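Local coordinates for chromosomal replication initiator protein DNAA (Helicobacter pylori, PDB 2WP0), which probably initiates and regulates chromosomal replication by binding the origin in its ATP form, here seen through domain I, which is involved in oligomerization and regulator binding, at residues I7-I11 / Q32-N36; E25-F30 / T57-Y62; D43-A49 / V83-V89. One frame throughout, in Å; residues are numbered along the deposited sequence.

Contact 1. Residues I7-I11 / Q32-N36; sequences IEKEI and QLKYN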
loop_
_atom_site.group_PDB
_atom_site.type_symbol
_atom_site.label_atom_id
_atom_site.label_comp_id
_atom_site.label_asym_id
_atom_site.label_seq_id
_atom_site.Cartn_x
_atom_site.Cartn_y
_atom_site.Cartn_z
ATOM N N ILE D 7 51.841 -2.604 -10.309
ATOM C CA ILE D 7 51.066 -1.653 -9.530
ATOM C C ILE D 7 49.687 -2.224 -9.244
ATOM O O ILE D 7 49.204 -2.148 -8.113
ATOM C CB ILE D 7 50.875 -0.345 -10.291
ATOM C CG1 ILE D 7 52.219 0.200 -10.760
ATOM C CG2 ILE D 7 50.158 0.661 -9.427
ATOM C CD1 ILE D 7 52.106 1.496 -11.529
ATOM N N GLU D 8 49.051 -2.780 -10.275
ATOM C CA GLU D 8 47.745 -3.408 -10.106
ATOM C C GLU D 8 47.824 -4.276 -8.871
ATOM O O GLU D 8 47.352 -3.909 -7.788
ATOM C CB GLU D 8 47.383 -4.278 -11.321
ATOM C CG GLU D 8 46.086 -5.080 -11.168
ATOM C CD GLU D 8 45.435 -5.344 -12.499
ATOM O OE1 GLU D 8 44.472 -6.133 -12.559
ATOM O OE2 GLU D 8 45.894 -4.758 -13.496
ATOM N N LYS D 9 48.445 -5.433 -9.060
ATOM C CA LYS D 9 48.710 -6.357 -7.984
ATOM C C LYS D 9 48.788 -5.655 -6.633
ATOM O O LYS D 9 48.222 -6.136 -5.648
ATOM C CB LYS D 9 50.023 -7.087 -8.258
ATOM C CG LYS D 9 49.947 -8.569 -8.008
ATOM C CD LYS D 9 49.084 -9.221 -9.062
ATOM C CE LYS D 9 48.499 -10.521 -8.564
ATOM N NZ LYS D 9 47.719 -11.170 -9.654
ATOM N N GLU D 10 49.487 -4.524 -6.562
ATOM C CA GLU D 10 49.828 -4.050 -5.231
ATOM C C GLU D 10 48.896 -3.020 -4.598
ATOM O O GLU D 10 48.744 -2.993 -3.377
ATOM C CB GLU D 10 51.289 -3.642 -5.153
ATOM C CG GLU D 10 52.252 -4.724 -5.663
ATOM C CD GLU D 10 51.849 -6.150 -5.256
ATOM O OE1 GLU D 10 52.703 -6.879 -4.714
ATOM O OE2 GLU D 10 50.696 -6.556 -5.500
ATOM N N ILE D 11 48.286 -2.175 -5.418
ATOM C CA ILE D 11 47.121 -1.417 -4.989
ATOM C C ILE D 11 46.165 -2.334 -4.202
ATOM O O ILE D 11 45.711 -1.969 -3.110
ATOM C CB ILE D 11 46.392 -0.781 -6.205
ATOM C CG1 ILE D 11 47.381 -0.017 -7.084
ATOM C CG2 ILE D 11 45.270 0.139 -5.758
ATOM C CD1 ILE D 11 46.738 0.896 -8.075
ATOM N N GLN D 32 38.087 -7.776 -8.365
ATOM C CA GLN D 32 37.598 -7.665 -9.741
ATOM C C GLN D 32 37.988 -6.365 -10.435
ATOM O O GLN D 32 37.712 -6.168 -11.624
ATOM C CB GLN D 32 36.081 -7.750 -9.741
ATOM C CG GLN D 32 35.505 -9.001 -9.102
ATOM C CD GLN D 32 34.083 -9.246 -9.562
ATOM O OE1 GLN D 32 33.817 -9.381 -10.762
ATOM N NE2 GLN D 32 33.158 -9.294 -8.617
ATOM N N LEU D 33 38.605 -5.480 -9.660
ATOM C CA LEU D 33 39.039 -4.163 -10.096
ATOM C C LEU D 33 40.357 -4.294 -10.858
ATOM O O LEU D 33 41.199 -5.132 -10.518
ATOM C CB LEU D 33 39.259 -3.321 -8.845
ATOM C CG LEU D 33 38.786 -1.886 -8.789
ATOM C CD1 LEU D 33 37.696 -1.728 -9.796
ATOM C CD2 LEU D 33 38.294 -1.615 -7.383
ATOM N N LYS D 34 40.572 -3.490 -11.887
ATOM C CA LYS D 34 41.886 -3.561 -12.489
ATOM C C LYS D 34 42.405 -2.268 -13.054
ATOM O O LYS D 34 41.649 -1.453 -13.575
ATOM C CB LYS D 34 41.983 -4.694 -13.493
ATOM C CG LYS D 34 41.122 -4.559 -14.699
ATOM C CD LYS D 34 40.963 -5.938 -15.261
ATOM C CE LYS D 34 42.163 -6.773 -14.846
ATOM N NZ LYS D 34 41.792 -8.192 -14.636
ATOM N N TYR D 35 43.722 -2.115 -12.945
ATOM C CA TYR D 35 44.370 -0.826 -13.115
ATOM C C TYR D 35 44.541 -0.399 -14.563
ATOM O O TYR D 35 44.679 -1.230 -15.469
ATOM C CB TYR D 35 45.718 -0.814 -12.396
ATOM C CG TYR D 35 46.315 0.570 -12.251
ATOM C CD1 TYR D 35 45.541 1.637 -11.796
ATOM C CD2 TYR D 35 47.646 0.807 -12.562
ATOM C CE1 TYR D 35 46.075 2.896 -11.656
ATOM C CE2 TYR D 35 48.187 2.060 -12.427
ATOM C CZ TYR D 35 47.402 3.101 -11.973
ATOM O OH TYR D 35 47.953 4.356 -11.845
ATOM N N ASN D 36 44.559 0.919 -14.745
ATOM C CA ASN D 36 44.514 1.555 -16.052
ATOM C C ASN D 36 45.626 2.602 -16.192
ATOM O O ASN D 36 45.372 3.791 -16.019
ATOM C CB ASN D 36 43.148 2.222 -16.207
ATOM C CG ASN D 36 42.727 2.382 -17.643
ATOM O OD1 ASN D 36 41.545 2.577 -17.925
ATOM N ND2 ASN D 36 43.680 2.310 -18.561
#
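Ile7, Glu8 and Ile11 of helix 6-16 pack on Tyr35 and Lys34, in a helix-on-sheet contact that covers the short edge strand 34-35 of domain I. The backbones come closest at Glu8 and Tyr35, whose CA atoms are 5.2 Å apart. Two kinds of chemistry divide the interface. On the buried side, Tyr35 points toward the helix, and with CG anti to the backbone N (chi1 -167°) the ring lies against two isoleucines one turn apart, both on the same side of its plane. Ile11 sends CD1 over one face of the ring, a CH-pi contact 4.2 Å from the centroid and 17° off the normal, displaced toward the CD1 and CE1 rim of the tyrosine. The two side chains meet at about a right angle. On the outer side, Glu8 passes Tyr35 CB with its own CG again anti to the backbone N (chi1 174°) and the chain extended beyond it, which lays the carboxylate along the strand toward Lys34. OE2 accepts only a weak hydrogen bond from Tyr35 N, at 3.5 Å. OE1 faces the preceding residue: Lys34, bent at its outer torsions, brings NZ to 4.0 Å of Glu8 OE1, a long salt bridge on the solvent side. Strand 44-49 flanks the arrangement, since Lys34 pairs through its backbone with Tyr48 while Ile11 also touches Phe47; Met77 is a further neighbour of the Tyr35 ring. The example illustrates how a very short edge strand can be held from two directions, by a sheet neighbour and by a helix. Ile7 completes the helix side: its CG2 branch, itself anti to the backbone N, approaches the ring obliquely, with CG2 at 3.9 Å from Tyr35 CE2.

Contact 2. Residues E25-F30 / T57-Y62; sequences EYENYF and TITAKY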
loop_
_atom_site.group_PDB
_atom_site.type_symbol
_atom_site.label_atom_id
_atom_site.label_comp_id
_atom_site.label_asym_id
_atom_site.label_seq_id
_atom_site.Cartn_x
_atom_site.Cartn_y
_atom_site.Cartn_z
ATOM N N GLU D 25 34.439 -8.447 1.290
ATOM C CA GLU D 25 34.321 -7.205 0.523
ATOM C C GLU D 25 35.449 -7.128 -0.507
ATOM O O GLU D 25 35.250 -6.719 -1.652
ATOM C CB GLU D 25 34.357 -5.977 1.437
ATOM C CG GLU D 25 33.029 -5.603 2.085
ATOM C CD GLU D 25 33.169 -4.412 3.030
ATOM O OE1 GLU D 25 32.403 -3.425 2.869
ATOM O OE2 GLU D 25 34.053 -4.466 3.920
ATOM N N TYR D 26 36.644 -7.527 -0.093
ATOM C CA TYR D 26 37.788 -7.515 -0.980
ATOM C C TYR D 26 37.540 -8.509 -2.096
ATOM O O TYR D 26 37.832 -8.237 -3.271
ATOM C CB TYR D 26 39.059 -7.895 -0.222
ATOM C CG TYR D 26 40.248 -8.074 -1.133
ATOM C CD1 TYR D 26 40.600 -9.329 -1.618
ATOM C CD2 TYR D 26 41.012 -6.983 -1.525
ATOM C CE1 TYR D 26 41.683 -9.491 -2.461
ATOM C CE2 TYR D 26 42.095 -7.133 -2.374
ATOM C CZ TYR D 26 42.432 -8.391 -2.837
ATOM O OH TYR D 26 43.526 -8.536 -3.671
ATOM N N GLU D 27 36.988 -9.665 -1.720
ATOM C CA GLU D 27 36.784 -10.782 -2.643
ATOM C C GLU D 27 35.690 -10.463 -3.650
ATOM O O GLU D 27 35.906 -10.468 -4.859
ATOM C CB GLU D 27 36.409 -12.040 -1.862
ATOM C CG GLU D 27 37.072 -13.288 -2.386
ATOM C CD GLU D 27 38.415 -13.563 -1.714
ATOM O OE1 GLU D 27 38.411 -13.904 -0.504
ATOM O OE2 GLU D 27 39.474 -13.455 -2.386
ATOM N N ASN D 28 34.512 -10.166 -3.128
ATOM C CA ASN D 28 33.358 -9.871 -3.954
ATOM C C ASN D 28 33.520 -8.628 -4.819
ATOM O O ASN D 28 32.970 -8.544 -5.916
ATOM C CB ASN D 28 32.115 -9.726 -3.077
ATOM C CG ASN D 28 31.714 -11.033 -2.399
ATOM O OD1 ASN D 28 30.975 -11.024 -1.417
ATOM N ND2 ASN D 28 32.195 -12.166 -2.930
ATOM N N TYR D 29 34.266 -7.652 -4.325
ATOM C CA TYR D 29 34.363 -6.373 -5.019
ATOM C C TYR D 29 35.775 -6.133 -5.532
ATOM O O TYR D 29 36.038 -6.263 -6.733
ATOM C CB TYR D 29 33.865 -5.204 -4.129
ATOM C CG TYR D 29 32.364 -5.226 -3.920
ATOM C CD1 TYR D 29 31.486 -4.867 -4.957
ATOM C CD2 TYR D 29 31.815 -5.619 -2.707
ATOM C CE1 TYR D 29 30.116 -4.891 -4.778
ATOM C CE2 TYR D 29 30.440 -5.648 -2.522
ATOM C CZ TYR D 29 29.603 -5.282 -3.558
ATOM O OH TYR D 29 28.249 -5.326 -3.373
ATOM N N PHE D 30 36.675 -5.806 -4.613
ATOM C CA PHE D 30 37.957 -5.215 -4.989
ATOM C C PHE D 30 38.822 -6.066 -5.919
ATOM O O PHE D 30 39.463 -5.534 -6.818
ATOM C CB PHE D 30 38.734 -4.795 -3.749
ATOM C CG PHE D 30 38.123 -3.646 -3.024
ATOM C CD1 PHE D 30 38.232 -2.359 -3.522
ATOM C CD2 PHE D 30 37.433 -3.841 -1.843
ATOM C CE1 PHE D 30 37.676 -1.281 -2.842
ATOM C CE2 PHE D 30 36.864 -2.763 -1.153
ATOM C CZ PHE D 30 36.994 -1.488 -1.652
ATOM N N THR D 57 28.651 0.298 -7.772
ATOM C CA THR D 57 28.594 -0.046 -6.345
ATOM C C THR D 57 29.916 0.224 -5.664
ATOM O O THR D 57 29.982 0.856 -4.607
ATOM C CB THR D 57 28.210 -1.508 -6.127
ATOM O OG1 THR D 57 26.949 -1.752 -6.771
ATOM C CG2 THR D 57 28.112 -1.815 -4.623
ATOM N N ILE D 58 30.973 -0.260 -6.294
ATOM C CA ILE D 58 32.288 0.020 -5.796
ATOM C C ILE D 58 32.400 1.539 -5.633
ATOM O O ILE D 58 32.632 2.020 -4.518
ATOM C CB ILE D 58 33.377 -0.538 -6.727
ATOM C CG1 ILE D 58 33.365 -2.056 -6.715
ATOM C CG2 ILE D 58 34.744 -0.091 -6.287
ATOM C CD1 ILE D 58 34.507 -2.623 -7.490
ATOM N N THR D 59 32.213 2.287 -6.725
ATOM C CA THR D 59 32.378 3.747 -6.685
ATOM C C THR D 59 31.570 4.381 -5.536
ATOM O O THR D 59 32.071 5.226 -4.796
ATOM C CB THR D 59 31.990 4.436 -8.010
ATOM O OG1 THR D 59 33.059 4.356 -8.955
ATOM C CG2 THR D 59 31.708 5.890 -7.757
ATOM N N ALA D 60 30.324 3.947 -5.379
ATOM C CA ALA D 60 29.467 4.462 -4.316
ATOM C C ALA D 60 29.945 4.068 -2.909
ATOM O O ALA D 60 29.937 4.892 -2.000
ATOM C CB ALA D 60 27.995 4.054 -4.544
ATOM N N LYS D 61 30.360 2.828 -2.699
ATOM C CA LYS D 61 30.678 2.456 -1.326
ATOM C C LYS D 61 32.153 2.483 -0.926
ATOM O O LYS D 61 32.461 2.425 0.261
ATOM C CB LYS D 61 29.993 1.148 -0.898
ATOM C CG LYS D 61 30.211 -0.042 -1.793
ATOM C CD LYS D 61 29.650 -1.295 -1.121
ATOM C CE LYS D 61 28.352 -0.985 -0.396
ATOM N NZ LYS D 61 28.326 -1.661 0.931
ATOM N N TYR D 62 33.058 2.620 -1.886
ATOM C CA TYR D 62 34.479 2.504 -1.564
ATOM C C TYR D 62 35.329 3.550 -2.251
ATOM O O TYR D 62 36.547 3.585 -2.064
ATOM C CB TYR D 62 35.018 1.128 -1.950
ATOM C CG TYR D 62 34.236 -0.014 -1.374
ATOM C CD1 TYR D 62 34.008 -0.095 -0.010
ATOM C CD2 TYR D 62 33.737 -1.021 -2.189
ATOM C CE1 TYR D 62 33.291 -1.135 0.532
ATOM C CE2 TYR D 62 33.017 -2.085 -1.651
ATOM C CZ TYR D 62 32.805 -2.127 -0.281
ATOM O OH TYR D 62 32.095 -3.144 0.304
#
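Tyr62 meets Glu25, Tyr29 and Phe30 at once, and the three approaches to its ring organise this buried helix-helix contact. The segments of helices 23-30 and 52-71 run at 135° between their N-to-C directions, 11.1 Å apart at the axes, a spacing that aromatic side chains fill. Tyr62 holds CG anti to its carbonyl carbon (chi1 -54°), and its ring projects toward the other helix with the hydroxyl leading. Tyr62 OH donates a hydrogen bond to Glu25 OE1 at 2.6 Å, meeting the carboxylate from above its plane, while OE1 lies at the edge of the tyrosine ring. Glu25 OE2 takes a second bond, from Ser22 N, so the carboxylate is gripped at both oxygens. The CE2 edge of the same ring is directed at the face of Tyr29, giving an offset edge-to-face pair with centroids 5.7 Å apart and planes at 64°. Phe30 covers one face of Tyr62, its ring inclined rather than stacked, and the aliphatic CG of Lys61 lies over the opposite face, nearer the rim. Three aromatic rings thus form a cluster, with smaller groups filling in beside Tyr29: Ile58 CG1 comes to 3.8 Å from Tyr29 CD1, and the methyl CG2 of Thr57 lies 3.7 Å from Tyr29 CE1. Two polar ends look outward, Tyr29 OH bonding the backbone of a chain of another protein and Lys61 NZ pairing with an acidic side chain there, which joins this hydrophobic junction to a partner surface. Within the domain, Phe30 extends the packing to Val15 of helix 6-16 and to Leu66 farther along helix 52-71, while Ile58 touches Leu33, just ahead of strand 34-35.

Contact 3. Residues D43-A49 / V83-V89; sequences DIAFFYA and VDVRIEV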
loop_
_atom_site.group_PDB
_atom_site.type_symbol
_atom_site.label_atom_id
_atom_site.label_comp_id
_atom_site.label_asym_id
_atom_site.label_seq_id
_atom_site.Cartn_x
_atom_site.Cartn_y
_atom_site.Cartn_z
ATOM N N ASP D 43 47.421 12.580 -10.764
ATOM C CA ASP D 43 46.441 13.186 -9.871
ATOM C C ASP D 43 45.146 12.357 -9.882
ATOM O O ASP D 43 44.229 12.621 -9.103
ATOM C CB ASP D 43 46.176 14.657 -10.251
ATOM C CG ASP D 43 45.395 14.808 -11.560
ATOM O OD1 ASP D 43 44.356 14.121 -11.722
ATOM O OD2 ASP D 43 45.789 15.636 -12.416
ATOM N N ILE D 44 45.083 11.372 -10.785
ATOM C CA ILE D 44 44.004 10.386 -10.800
ATOM C C ILE D 44 44.539 8.982 -11.003
ATOM O O ILE D 44 45.566 8.784 -11.653
ATOM C CB ILE D 44 42.994 10.583 -11.953
ATOM C CG1 ILE D 44 42.578 12.030 -12.135
ATOM C CG2 ILE D 44 41.733 9.751 -11.715
ATOM C CD1 ILE D 44 41.514 12.163 -13.183
ATOM N N ALA D 45 43.810 8.010 -10.462
ATOM C CA ALA D 45 43.998 6.601 -10.806
ATOM C C ALA D 45 42.744 6.061 -11.504
ATOM O O ALA D 45 41.620 6.300 -11.064
ATOM C CB ALA D 45 44.326 5.771 -9.565
ATOM N N PHE D 46 42.946 5.354 -12.605
ATOM C CA PHE D 46 41.836 4.745 -13.313
ATOM C C PHE D 46 41.844 3.235 -13.118
ATOM O O PHE D 46 42.883 2.588 -13.243
ATOM C CB PHE D 46 41.885 5.093 -14.805
ATOM C CG PHE D 46 41.331 6.446 -15.127
ATOM C CD1 PHE D 46 39.974 6.625 -15.332
ATOM C CD2 PHE D 46 42.165 7.545 -15.220
ATOM C CE1 PHE D 46 39.460 7.879 -15.624
ATOM C CE2 PHE D 46 41.655 8.800 -15.514
ATOM C CZ PHE D 46 40.303 8.967 -15.714
ATOM N N PHE D 47 40.681 2.684 -12.791
ATOM C CA PHE D 47 40.500 1.245 -12.713
ATOM C C PHE D 47 39.355 0.827 -13.616
ATOM O O PHE D 47 38.444 1.613 -13.905
ATOM C CB PHE D 47 40.199 0.792 -11.283
ATOM C CG PHE D 47 41.132 1.354 -10.279
ATOM C CD1 PHE D 47 40.812 2.510 -9.596
ATOM C CD2 PHE D 47 42.352 0.760 -10.045
ATOM C CE1 PHE D 47 41.690 3.059 -8.674
ATOM C CE2 PHE D 47 43.237 1.303 -9.131
ATOM C CZ PHE D 47 42.903 2.455 -8.440
ATOM N N TYR D 48 39.416 -0.422 -14.054
ATOM C CA TYR D 48 38.324 -1.032 -14.771
ATOM C C TYR D 48 37.581 -1.989 -13.849
ATOM O O TYR D 48 38.180 -2.662 -13.018
ATOM C CB TYR D 48 38.842 -1.778 -15.994
ATOM C CG TYR D 48 39.159 -0.889 -17.170
ATOM C CD1 TYR D 48 38.200 -0.023 -17.693
ATOM C CD2 TYR D 48 40.407 -0.928 -17.779
ATOM C CE1 TYR D 48 38.477 0.790 -18.790
ATOM C CE2 TYR D 48 40.699 -0.123 -18.880
ATOM C CZ TYR D 48 39.727 0.735 -19.381
ATOM O OH TYR D 48 40.015 1.528 -20.474
ATOM N N ALA D 49 36.265 -2.012 -13.978
ATOM C CA ALA D 49 35.448 -3.055 -13.386
ATOM C C ALA D 49 34.734 -3.764 -14.530
ATOM O O ALA D 49 34.382 -3.147 -15.537
ATOM C CB ALA D 49 34.456 -2.467 -12.404
ATOM N N VAL D 83 45.277 12.285 -4.718
ATOM C CA VAL D 83 44.853 11.517 -5.907
ATOM C C VAL D 83 43.380 11.086 -5.968
ATOM O O VAL D 83 42.840 10.518 -5.018
ATOM C CB VAL D 83 45.758 10.278 -6.132
ATOM C CG1 VAL D 83 45.321 9.132 -5.254
ATOM C CG2 VAL D 83 45.734 9.862 -7.598
ATOM N N ASP D 84 42.751 11.375 -7.107
ATOM C CA ASP D 84 41.344 11.063 -7.368
ATOM C C ASP D 84 41.258 9.647 -7.946
ATOM O O ASP D 84 42.186 9.186 -8.614
ATOM C CB ASP D 84 40.775 12.102 -8.358
ATOM C CG ASP D 84 39.260 11.997 -8.559
ATOM O OD1 ASP D 84 38.560 11.391 -7.715
ATOM O OD2 ASP D 84 38.766 12.546 -9.576
ATOM N N VAL D 85 40.163 8.942 -7.680
ATOM C CA VAL D 85 39.970 7.630 -8.287
ATOM C C VAL D 85 38.779 7.650 -9.237
ATOM O O VAL D 85 37.734 8.244 -8.937
ATOM C CB VAL D 85 39.788 6.514 -7.245
ATOM C CG1 VAL D 85 41.009 6.414 -6.348
ATOM C CG2 VAL D 85 38.546 6.764 -6.422
ATOM N N ARG D 86 38.960 7.020 -10.393
ATOM C CA ARG D 86 37.896 6.887 -11.367
ATOM C C ARG D 86 37.877 5.452 -11.840
ATOM O O ARG D 86 38.820 4.995 -12.471
ATOM C CB ARG D 86 38.133 7.812 -12.556
ATOM C CG ARG D 86 37.032 7.745 -13.622
ATOM C CD ARG D 86 36.031 8.899 -13.439
ATOM N NE ARG D 86 36.686 10.200 -13.395
ATOM C CZ ARG D 86 36.088 11.350 -13.074
ATOM N NH1 ARG D 86 34.792 11.369 -12.773
ATOM N NH2 ARG D 86 36.787 12.493 -13.047
ATOM N N ILE D 87 36.811 4.732 -11.516
ATOM C CA ILE D 87 36.645 3.380 -12.038
ATOM C C ILE D 87 35.598 3.316 -13.163
ATOM O O ILE D 87 34.627 4.082 -13.164
ATOM C CB ILE D 87 36.342 2.371 -10.929
ATOM C CG1 ILE D 87 35.262 1.409 -11.398
ATOM C CG2 ILE D 87 35.926 3.072 -9.655
ATOM C CD1 ILE D 87 35.291 0.121 -10.671
ATOM N N GLU D 88 35.818 2.422 -14.125
ATOM C CA GLU D 88 34.982 2.350 -15.315
ATOM C C GLU D 88 34.672 0.917 -15.692
ATOM O O GLU D 88 35.187 -0.004 -15.081
ATOM C CB GLU D 88 35.706 2.992 -16.486
ATOM C CG GLU D 88 35.737 4.501 -16.481
ATOM C CD GLU D 88 36.739 5.049 -17.490
ATOM O OE1 GLU D 88 37.930 4.681 -17.400
ATOM O OE2 GLU D 88 36.345 5.836 -18.380
ATOM N N VAL D 89 33.837 0.736 -16.714
ATOM C CA VAL D 89 33.608 -0.591 -17.304
ATOM C C VAL D 89 34.599 -0.822 -18.458
ATOM O O VAL D 89 35.167 0.135 -18.991
ATOM C CB VAL D 89 32.132 -0.782 -17.779
ATOM C CG1 VAL D 89 31.833 -2.250 -18.058
ATOM C CG2 VAL D 89 31.165 -0.255 -16.741
#
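Strands 44-49 and 84-89 run parallel, their axes 30° apart and 4.3 Å at closest approach, in a register that pairs Ile44 with Asp84 and Phe47 with Ile87. The ladder is the standard parallel one. Ala45 donates to Asp84 O (N to O, 2.7 Å) and accepts from Arg86 N at its own O (2.8 Å); Phe47 likewise binds Arg86 O through its N and Glu88 N through its O. Asp43 O and Ala49 N add bonds at the two ends. On the face with Phe46 and Tyr48, Arg86, its CG anti to the backbone N (chi1 -179°), runs beside the Phe46 ring, then bends, leaving the guanidinium plane 28° from that of the ring, whose CE1 lies at the guanidinium edge. Arg86 NH2 lies 4.0 Å from Asp84 OD2, a long, purely electrostatic pair, the oxygen well out of the guanidinium plane. The other face is apolar: Phe47 CE1 rests 4.1 Å from Val85 CG1, and Ile87 CD1 packs against Ala49 CB. There Val85 and Ile87 also meet helix 52-71. Two parallel strands joined through that helix make a beta-alpha-beta crossover, here within the KH-like fold known for domain I of DnaA.

All three contacts share elements of one small domain. Contact 2 is buried, partly under chains of another protein, and is aromatic, with one hydrogen-bonded carboxylate; contacts 1 and 3 are partly buried, apolar inward, with charged groups outward, mixed in contact 3 with aromatic and aliphatic ones. Contact 3 rests on backbone hydrogen bonds, whereas contact 1 depends on side chains, its polar bonds being weak or long. Strand 34-35 of contact 1 joins the sheet of contact 3 beside strand 44-49, probably through Lys34 O and Tyr48 N. Helix 52-71, part of contact 2, connects the two strands of contact 3. Leu33, Ile58 and Ile87, one from each contact, pack against one another where the three meet.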